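Local coordinates for cystathionine beta-lyase family protein, YNBB B.subtilis ortholog (Clostridium acetobutylicum, PDB 3HVY) that is probably a pyridoxal-phosphate-dependent carbon-sulfur lyase of the methionine gamma-lyase family, putatively involved in aluminium resistance, at residues 108-113 with 131-136; 180-185 with 200-205. One frame throughout, in Å; residues are numbered along the deposited sequence.

Contact 1: residues 108-113 with 131-136; sequences ALFGNL and HDIIGM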
loop_
_atom_site.group_PDB
_atom_site.type_symbol
_atom_site.label_atom_id
_atom_site.label_comp_id
_atom_site.label_asym_id
_atom_site.label_seq_id
_atom_site.Cartn_x
_atom_site.Cartn_y
_atom_site.Cartn_z
ATOM N N ALA D 108 -26.378 3.120 8.835
ATOM C CA ALA D 108 -27.263 2.216 9.572
ATOM C C ALA D 108 -28.654 2.846 9.719
ATOM O O ALA D 108 -29.651 2.162 9.558
ATOM C CB ALA D 108 -26.688 1.835 10.923
ATOM N N LEU D 109 -28.715 4.166 9.945
ATOM C CA LEU D 109 -29.972 4.864 10.062
ATOM C C LEU D 109 -30.680 5.030 8.718
ATOM O O LEU D 109 -31.818 4.581 8.568
ATOM C CB LEU D 109 -29.779 6.214 10.751
ATOM C CG LEU D 109 -29.200 6.126 12.187
ATOM C CD1 LEU D 109 -28.735 7.529 12.683
ATOM C CD2 LEU D 109 -30.235 5.462 13.092
ATOM N N PHE D 110 -30.007 5.641 7.739
ATOM C CA PHE D 110 -30.597 5.845 6.426
ATOM C C PHE D 110 -31.113 4.547 5.860
ATOM O O PHE D 110 -32.231 4.468 5.398
ATOM C CB PHE D 110 -29.627 6.477 5.434
ATOM C CG PHE D 110 -29.655 7.963 5.429
ATOM C CD1 PHE D 110 -30.657 8.641 4.765
ATOM C CD2 PHE D 110 -28.671 8.696 6.083
ATOM C CE1 PHE D 110 -30.715 10.050 4.768
ATOM C CE2 PHE D 110 -28.738 10.116 6.103
ATOM C CZ PHE D 110 -29.757 10.774 5.431
ATOM N N GLY D 111 -30.312 3.508 5.933
ATOM C CA GLY D 111 -30.726 2.261 5.329
ATOM C C GLY D 111 -31.995 1.647 5.872
ATOM O O GLY D 111 -32.733 0.956 5.133
ATOM N N ASN D 112 -32.268 1.912 7.142
ATOM C CA ASN D 112 -33.377 1.285 7.851
ATOM C C ASN D 112 -34.565 2.182 8.111
ATOM O O ASN D 112 -35.430 1.874 8.919
ATOM C CB ASN D 112 -32.817 0.612 9.114
ATOM C CG ASN D 112 -32.058 -0.682 8.787
ATOM O OD1 ASN D 112 -32.687 -1.642 8.407
ATOM N ND2 ASN D 112 -30.685 -0.694 8.881
ATOM N N LEU D 113 -34.627 3.286 7.375
ATOM C CA LEU D 113 -35.696 4.268 7.494
ATOM C C LEU D 113 -36.178 4.688 6.112
ATOM O O LEU D 113 -35.415 4.729 5.151
ATOM C CB LEU D 113 -35.229 5.517 8.256
ATOM C CG LEU D 113 -35.045 5.234 9.752
ATOM C CD1 LEU D 113 -34.131 6.267 10.402
ATOM C CD2 LEU D 113 -36.386 5.067 10.486
ATOM N N HIS D 131 -26.313 15.680 13.868
ATOM C CA HIS D 131 -27.382 16.647 13.726
ATOM C C HIS D 131 -27.786 16.865 12.299
ATOM O O HIS D 131 -28.976 17.021 12.003
ATOM C CB HIS D 131 -27.021 17.923 14.460
ATOM C CG HIS D 131 -26.935 17.738 15.952
ATOM N ND1 HIS D 131 -27.094 18.775 16.840
ATOM C CD2 HIS D 131 -26.751 16.623 16.706
ATOM C CE1 HIS D 131 -26.968 18.317 18.075
ATOM N NE2 HIS D 131 -26.787 17.009 18.024
ATOM N N ASP D 132 -26.819 16.835 11.399
ATOM C CA ASP D 132 -27.136 16.962 9.955
ATOM C C ASP D 132 -27.720 15.682 9.359
ATOM O O ASP D 132 -28.538 15.773 8.433
ATOM C CB ASP D 132 -25.914 17.418 9.160
ATOM C CG ASP D 132 -25.641 18.946 9.289
ATOM O OD1 ASP D 132 -26.559 19.732 9.609
ATOM O OD2 ASP D 132 -24.508 19.362 9.014
ATOM N N ILE D 133 -27.301 14.510 9.877
ATOM C CA ILE D 133 -27.921 13.204 9.481
ATOM C C ILE D 133 -29.440 13.241 9.741
ATOM O O ILE D 133 -30.238 12.978 8.864
ATOM C CB ILE D 133 -27.250 12.001 10.164
ATOM C CG1 ILE D 133 -25.899 11.744 9.499
ATOM C CG2 ILE D 133 -28.135 10.688 10.078
ATOM C CD1 ILE D 133 -24.928 10.900 10.283
ATOM N N ILE D 134 -29.817 13.671 10.935
ATOM C CA ILE D 134 -31.217 13.804 11.350
ATOM C C ILE D 134 -31.934 14.942 10.577
ATOM O O ILE D 134 -33.067 14.781 10.114
ATOM C CB ILE D 134 -31.294 14.032 12.882
ATOM C CG1 ILE D 134 -30.801 12.762 13.580
ATOM C CG2 ILE D 134 -32.713 14.442 13.276
ATOM C CD1 ILE D 134 -30.190 12.930 14.947
ATOM N N GLY D 135 -31.255 16.073 10.437
ATOM C CA GLY D 135 -31.798 17.248 9.738
ATOM C C GLY D 135 -32.357 18.231 10.740
ATOM O O GLY D 135 -33.530 18.575 10.714
HETATM N N MSE D 136 -31.511 18.699 11.630
HETATM C CA MSE D 136 -31.984 19.529 12.705
HETATM C C MSE D 136 -32.096 20.984 12.375
HETATM O O MSE D 136 -32.815 21.692 13.040
HETATM C CB MSE D 136 -31.175 19.259 13.967
HETATM C CG MSE D 136 -31.774 18.066 14.660
HETATM SE SE MSE D 136 -30.766 17.684 16.141
HETATM C CE MSE D 136 -31.145 15.853 16.456
#
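The short helix 131-134 meets the C-terminal end of helix 101-111 where I133 reaches L109 and F110. At its start, selenomethionine M136 lays its SE against one face of the H131 ring, toward the rim. I133 carries the contact on this side, chiefly through one methyl: with chi1 at -75°, CG2 is anti to the backbone N and is aimed at helix 101-111. It touches L109 CD1 at 4.1 Å, the two side chains crossing at about a right angle, and F110 CE2, likewise 4.1 Å from I133 CG2, with the phenyl ring met obliquely. L145 adds to this cluster, as do V273 and P274 of the second subunit, and R270 makes a cation-pi contact with F110. I134 leaves the backbone away from helix 101-111 and touches P126 and Y152. G135, with positive phi, is the C-prime residue of a Schellman motif that ends the helix, marked by the bond from M136 N to H131 O at 3.1 Å; G135 N is a second donor to H131 O, from the opposite face of its plane. The helix 101-111 end is also held, N112 ND2 giving A108 O a bond of 3.1 Å in the carbonyl plane. Polar groups thus settle each helix end, and the two segments meet mainly through buried hydrocarbon, with F110 CZ also near I133 O at 4.1 Å, and no hydrogen bond joins them.

Contact 2: residues 180-185 with 200-205; sequences IHIQRS and AEIIKS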
loop_
_atom_site.group_PDB
_atom_site.type_symbol
_atom_site.label_atom_id
_atom_site.label_comp_id
_atom_site.label_asym_id
_atom_site.label_seq_id
_atom_site.Cartn_x
_atom_site.Cartn_y
_atom_site.Cartn_z
ATOM N N ILE D 180 -35.384 2.948 17.166
ATOM C CA ILE D 180 -34.972 3.579 18.403
ATOM C C ILE D 180 -33.438 3.607 18.388
ATOM O O ILE D 180 -32.761 2.571 18.143
ATOM C CB ILE D 180 -35.512 2.797 19.616
ATOM C CG1 ILE D 180 -37.016 3.095 19.779
ATOM C CG2 ILE D 180 -34.734 3.094 20.898
ATOM C CD1 ILE D 180 -37.647 2.411 20.938
ATOM N N HIS D 181 -32.929 4.800 18.630
ATOM C CA HIS D 181 -31.512 5.090 18.667
ATOM C C HIS D 181 -31.024 5.293 20.106
ATOM O O HIS D 181 -31.539 6.147 20.827
ATOM C CB HIS D 181 -31.270 6.314 17.786
ATOM C CG HIS D 181 -29.970 7.016 18.051
ATOM N ND1 HIS D 181 -29.922 8.305 18.523
ATOM C CD2 HIS D 181 -28.688 6.604 17.942
ATOM C CE1 HIS D 181 -28.656 8.661 18.677
ATOM N NE2 HIS D 181 -27.889 7.632 18.363
ATOM N N ILE D 182 -30.095 4.431 20.529
ATOM C CA ILE D 182 -29.443 4.529 21.832
ATOM C C ILE D 182 -27.978 4.905 21.552
ATOM O O ILE D 182 -27.333 4.305 20.722
ATOM C CB ILE D 182 -29.497 3.207 22.598
ATOM C CG1 ILE D 182 -30.971 2.802 22.824
ATOM C CG2 ILE D 182 -28.689 3.283 23.924
ATOM C CD1 ILE D 182 -31.187 1.430 23.504
ATOM N N GLN D 183 -27.479 5.923 22.226
ATOM C CA GLN D 183 -26.023 6.249 22.197
ATOM C C GLN D 183 -25.362 5.677 23.487
ATOM O O GLN D 183 -25.715 6.062 24.600
ATOM C CB GLN D 183 -25.891 7.750 22.149
ATOM C CG GLN D 183 -24.497 8.264 21.947
ATOM C CD GLN D 183 -24.489 9.757 21.710
ATOM O OE1 GLN D 183 -25.162 10.256 20.793
ATOM N NE2 GLN D 183 -23.710 10.492 22.523
ATOM N N ARG D 184 -24.413 4.762 23.336
ATOM C CA ARG D 184 -23.750 4.148 24.490
ATOM C C ARG D 184 -22.843 5.144 25.228
ATOM O O ARG D 184 -22.955 5.332 26.441
ATOM C CB ARG D 184 -22.961 2.927 24.029
ATOM C CG ARG D 184 -22.183 2.229 25.119
ATOM C CD ARG D 184 -21.573 0.907 24.566
ATOM N NE ARG D 184 -20.792 0.244 25.578
ATOM C CZ ARG D 184 -20.144 -0.908 25.391
ATOM N NH1 ARG D 184 -20.171 -1.530 24.213
ATOM N NH2 ARG D 184 -19.446 -1.418 26.378
ATOM N N SER D 185 -21.943 5.782 24.480
ATOM C CA SER D 185 -21.020 6.767 25.041
ATOM C C SER D 185 -21.645 8.171 25.133
ATOM O O SER D 185 -22.207 8.672 24.163
ATOM C CB SER D 185 -19.750 6.798 24.180
ATOM O OG SER D 185 -18.786 7.659 24.723
ATOM N N ALA D 200 -29.333 -3.301 28.550
ATOM C CA ALA D 200 -30.157 -4.499 28.636
ATOM C C ALA D 200 -31.543 -4.237 29.186
ATOM O O ALA D 200 -32.541 -4.752 28.663
ATOM C CB ALA D 200 -29.450 -5.589 29.471
ATOM N N GLU D 201 -31.616 -3.442 30.235
ATOM C CA GLU D 201 -32.899 -3.131 30.866
ATOM C C GLU D 201 -33.767 -2.199 30.034
ATOM O O GLU D 201 -34.978 -2.338 30.022
ATOM C CB GLU D 201 -32.684 -2.527 32.252
ATOM C CG GLU D 201 -32.114 -3.530 33.201
ATOM C CD GLU D 201 -32.990 -4.806 33.297
ATOM O OE1 GLU D 201 -34.216 -4.656 33.539
ATOM O OE2 GLU D 201 -32.452 -5.939 33.110
ATOM N N ILE D 202 -33.154 -1.237 29.371
ATOM C CA ILE D 202 -33.865 -0.373 28.461
ATOM C C ILE D 202 -34.526 -1.219 27.374
ATOM O O ILE D 202 -35.721 -1.040 27.040
ATOM C CB ILE D 202 -32.892 0.669 27.856
ATOM C CG1 ILE D 202 -32.513 1.705 28.936
ATOM C CG2 ILE D 202 -33.500 1.362 26.657
ATOM C CD1 ILE D 202 -31.218 2.494 28.655
ATOM N N ILE D 203 -33.770 -2.172 26.842
ATOM C CA ILE D 203 -34.279 -2.969 25.720
ATOM C C ILE D 203 -35.393 -3.891 26.203
ATOM O O ILE D 203 -36.417 -4.000 25.556
ATOM C CB ILE D 203 -33.160 -3.746 24.994
ATOM C CG1 ILE D 203 -32.194 -2.748 24.347
ATOM C CG2 ILE D 203 -33.768 -4.671 23.941
ATOM C CD1 ILE D 203 -31.011 -3.321 23.543
ATOM N N LYS D 204 -35.174 -4.521 27.354
ATOM C CA LYS D 204 -36.166 -5.390 27.994
ATOM C C LYS D 204 -37.452 -4.612 28.208
ATOM O O LYS D 204 -38.536 -5.135 27.982
ATOM C CB LYS D 204 -35.584 -5.933 29.309
ATOM C CG LYS D 204 -36.276 -7.098 29.895
ATOM C CD LYS D 204 -35.478 -7.807 30.994
ATOM C CE LYS D 204 -36.454 -8.797 31.737
ATOM N NZ LYS D 204 -35.813 -9.733 32.738
ATOM N N SER D 205 -37.366 -3.345 28.595
ATOM C CA SER D 205 -38.578 -2.538 28.711
ATOM C C SER D 205 -39.236 -2.264 27.383
ATOM O O SER D 205 -40.461 -2.258 27.295
ATOM C CB SER D 205 -38.301 -1.171 29.350
ATOM O OG SER D 205 -37.975 -1.330 30.706
#
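Q183 NE2 donates to S185 O over 2.9 Å, just past I182, the strand residue that packs against I202 and I203 of the helix. That bond is fairly straight, with an N-H...O angle of 159°, and S185 O lies almost in the amide plane. Y127 N bonds to Q183 OE1, and with both ends of the amide engaged its rotation is fixed. The next residue, R184, is tied down too, by a salt bridge to E229 and a bond to N219. I182 faces the helix, and its CG1, beside the backbone N at chi1 -60°, carries CD1 out to it. There CD1 meets I202 CG2 at 3.9 Å, the two side chains sliding past each other in opposite directions, and I203 CG1 lies 4.4 Å from the same I182 CD1. V215 of strand 214-218 touches both I182 and I203, while I164 backs I202 from helix 164-173. All three isoleucines are buried. Strand 177-183, helix 196-207 and strand 214-218 form a beta-alpha-beta unit with parallel strands, and this apolar seam seats the crossover helix on the sheet, as in the large domain of fold-type I PLP enzymes.

Overall arrangement
From the N terminus, contact 1 comes first: helix 101-111 leads through strand 118-121 to helix 131-134, and 108-113 with 131-136 closes that loop. The chain then adds strand 151-154 and helix 164-173 before 180-185 with 200-205, contact 2, closes the shorter connection, 14 residues, that links strand 177-183 to helix 196-207. The two are in series, neither nested nor crossing, with centres 18 Å apart and no direct touch. The seven-stranded sheet connects them: L109 and L113 rest on L179 of strand 177-183, whereas I182 of that strand looks to its other face. Helices 101-111 and 196-207 therefore cover opposite faces of the sheet, and contact 1 additionally borders the second subunit.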